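PDB 4BAX: glutamine synthetase from Streptomyces coelicolor, which is an oligomeric enzyme of the glutamine synthetase family, pairing an N-terminal beta-grasp domain with a larger catalytic domain. Local coordinates for residues 37-42 against 56-61. Numbering follows the deposited sequence.
Sequences LPVWGF and DCVLKP
An unusually short hydrogen bond, Leu59 N to Trp40 O at 2.4 Å, lies within the antiparallel pairing of extended strands 40-42 and 56-61, whose axes come within 4.1 Å, with N-to-C directions 144° apart. Trp40 N returns a bond to Leu59 O (2.8 Å); Phe42 N to Cys57 O (3.2 Å) and Cys57 N to Phe42 O (3.1 Å) form the second hydrogen-bonded pair. Between them lies the non-hydrogen-bonded pair Gly41-Val58, CA atoms 4.2 Å apart; a CB on Gly41 would clash with Cys57 O. Trp40, Phe42, Cys57 and Leu59 share one face. Phe42, chi1 p, lays its ring over Cys57 CB (3.8 Å from the centroid, a CH-pi contact); Leu59 CD2 lies at the ring edge, 3.5 Å from Phe42 CE1. The indole of Trp40 (chi1 t) leaves 56-61 for cation-pi contacts with Lys23 and Lys25 and an edge-to-face contact with Tyr8. Before the strand, Leu37 CB packs on Pro61 CG (4.1 Å). Asp56 salt-bridges Arg294 of the second subunit. Within the beta-grasp sheet, 40-43 is one of the chain's two outermost strands, and 56-66 lies between it and 75-82.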
loop_
_atom_site.group_PDB
_atom_site.type_symbol
_atom_site.label_atom_id
_atom_site.label_comp_id
_atom_site.label_asym_id
_atom_site.label_seq_id
_atom_site.Cartn_x
_atom_site.Cartn_y
_atom_site.Cartn_z
ATOM N N LEU A 37 -52.649 8.329 -5.163
ATOM C CA LEU A 37 -51.576 7.632 -4.476
ATOM C C LEU A 37 -52.018 7.116 -3.136
ATOM O O LEU A 37 -52.539 7.868 -2.311
ATOM C CB LEU A 37 -50.364 8.539 -4.304
ATOM C CG LEU A 37 -49.633 8.871 -5.597
ATOM C CD1 LEU A 37 -48.665 9.995 -5.334
ATOM C CD2 LEU A 37 -48.907 7.617 -6.110
ATOM N N PRO A 38 -51.782 5.825 -2.908
ATOM C CA PRO A 38 -52.226 5.194 -1.665
ATOM C C PRO A 38 -51.480 5.774 -0.454
ATOM O O PRO A 38 -50.288 6.099 -0.552
ATOM C CB PRO A 38 -51.866 3.708 -1.867
ATOM C CG PRO A 38 -50.923 3.664 -3.035
ATOM C CD PRO A 38 -51.242 4.862 -3.885
ATOM N N VAL A 39 -52.185 5.889 0.671
ATOM C CA VAL A 39 -51.536 6.177 1.945
ATOM C C VAL A 39 -50.866 4.903 2.372
ATOM O O VAL A 39 -51.246 3.822 1.914
ATOM C CB VAL A 39 -52.503 6.703 3.037
ATOM C CG1 VAL A 39 -53.491 7.711 2.455
ATOM C CG2 VAL A 39 -53.226 5.541 3.723
ATOM N N TRP A 40 -49.836 5.036 3.198
ATOM C CA TRP A 40 -49.040 3.885 3.578
ATOM C C TRP A 40 -48.681 3.950 5.062
ATOM O O TRP A 40 -49.071 4.865 5.773
ATOM C CB TRP A 40 -47.777 3.837 2.720
ATOM C CG TRP A 40 -47.190 2.479 2.547
ATOM C CD1 TRP A 40 -47.708 1.290 2.987
ATOM C CD2 TRP A 40 -45.977 2.159 1.858
ATOM N NE1 TRP A 40 -46.881 0.250 2.623
ATOM C CE2 TRP A 40 -45.813 0.757 1.928
ATOM C CE3 TRP A 40 -45.014 2.918 1.194
ATOM C CZ2 TRP A 40 -44.718 0.104 1.357
ATOM C CZ3 TRP A 40 -43.926 2.265 0.639
ATOM C CH2 TRP A 40 -43.788 0.875 0.721
ATOM N N GLY A 41 -47.906 2.990 5.525
ATOM C CA GLY A 41 -47.564 2.962 6.925
ATOM C C GLY A 41 -46.161 2.441 7.114
ATOM O O GLY A 41 -45.531 1.957 6.167
ATOM N N PHE A 42 -45.665 2.550 8.338
ATOM C CA PHE A 42 -44.378 1.989 8.680
ATOM C C PHE A 42 -44.318 1.753 10.176
ATOM O O PHE A 42 -45.225 2.141 10.924
ATOM C CB PHE A 42 -43.231 2.885 8.218
ATOM C CG PHE A 42 -43.188 4.200 8.899
ATOM C CD1 PHE A 42 -43.915 5.276 8.404
ATOM C CD2 PHE A 42 -42.428 4.372 10.043
ATOM C CE1 PHE A 42 -43.883 6.508 9.042
ATOM C CE2 PHE A 42 -42.390 5.600 10.687
ATOM C CZ PHE A 42 -43.122 6.670 10.182
ATOM N N ASP A 56 -47.528 2.901 15.490
ATOM C CA ASP A 56 -47.554 2.401 14.143
ATOM C C ASP A 56 -47.955 3.660 13.452
ATOM O O ASP A 56 -48.805 4.399 13.955
ATOM C CB ASP A 56 -48.668 1.373 13.991
ATOM C CG ASP A 56 -48.400 0.120 14.778
ATOM O OD1 ASP A 56 -47.208 -0.178 15.009
ATOM O OD2 ASP A 56 -49.373 -0.570 15.158
ATOM N N CYS A 57 -47.356 3.926 12.304
ATOM C CA CYS A 57 -47.518 5.240 11.720
ATOM C C CYS A 57 -48.110 5.151 10.326
ATOM O O CYS A 57 -48.074 4.096 9.682
ATOM C CB CYS A 57 -46.175 5.962 11.694
ATOM S SG CYS A 57 -45.442 6.203 13.331
ATOM N N VAL A 58 -48.711 6.257 9.900
ATOM C CA VAL A 58 -49.375 6.324 8.618
ATOM C C VAL A 58 -48.641 7.380 7.757
ATOM O O VAL A 58 -48.318 8.486 8.228
ATOM C CB VAL A 58 -50.859 6.706 8.791
ATOM C CG1 VAL A 58 -51.472 7.077 7.458
ATOM C CG2 VAL A 58 -51.632 5.545 9.450
ATOM N N LEU A 59 -48.401 7.021 6.495
ATOM C CA LEU A 59 -47.800 7.904 5.518
ATOM C C LEU A 59 -48.871 8.485 4.618
ATOM O O LEU A 59 -49.646 7.722 3.995
ATOM C CB LEU A 59 -46.782 7.127 4.688
ATOM C CG LEU A 59 -45.542 6.749 5.515
ATOM C CD1 LEU A 59 -44.556 5.840 4.752
ATOM C CD2 LEU A 59 -44.846 8.004 6.053
ATOM N N LYS A 60 -48.972 9.810 4.604
ATOM C CA LYS A 60 -49.936 10.457 3.754
ATOM C C LYS A 60 -49.216 11.381 2.768
ATOM O O LYS A 60 -48.593 12.348 3.189
ATOM C CB LYS A 60 -50.913 11.267 4.605
ATOM C CG LYS A 60 -52.016 11.909 3.827
ATOM C CD LYS A 60 -52.766 12.838 4.771
ATOM C CE LYS A 60 -53.888 13.572 4.063
ATOM N NZ LYS A 60 -54.804 12.537 3.492
ATOM N N PRO A 61 -49.307 11.083 1.457
ATOM C CA PRO A 61 -48.657 11.867 0.392
ATOM C C PRO A 61 -49.104 13.329 0.434
ATOM O O PRO A 61 -50.299 13.593 0.612
ATOM C CB PRO A 61 -49.168 11.206 -0.899
ATOM C CG PRO A 61 -49.554 9.810 -0.500
ATOM C CD PRO A 61 -49.863 9.804 0.961
#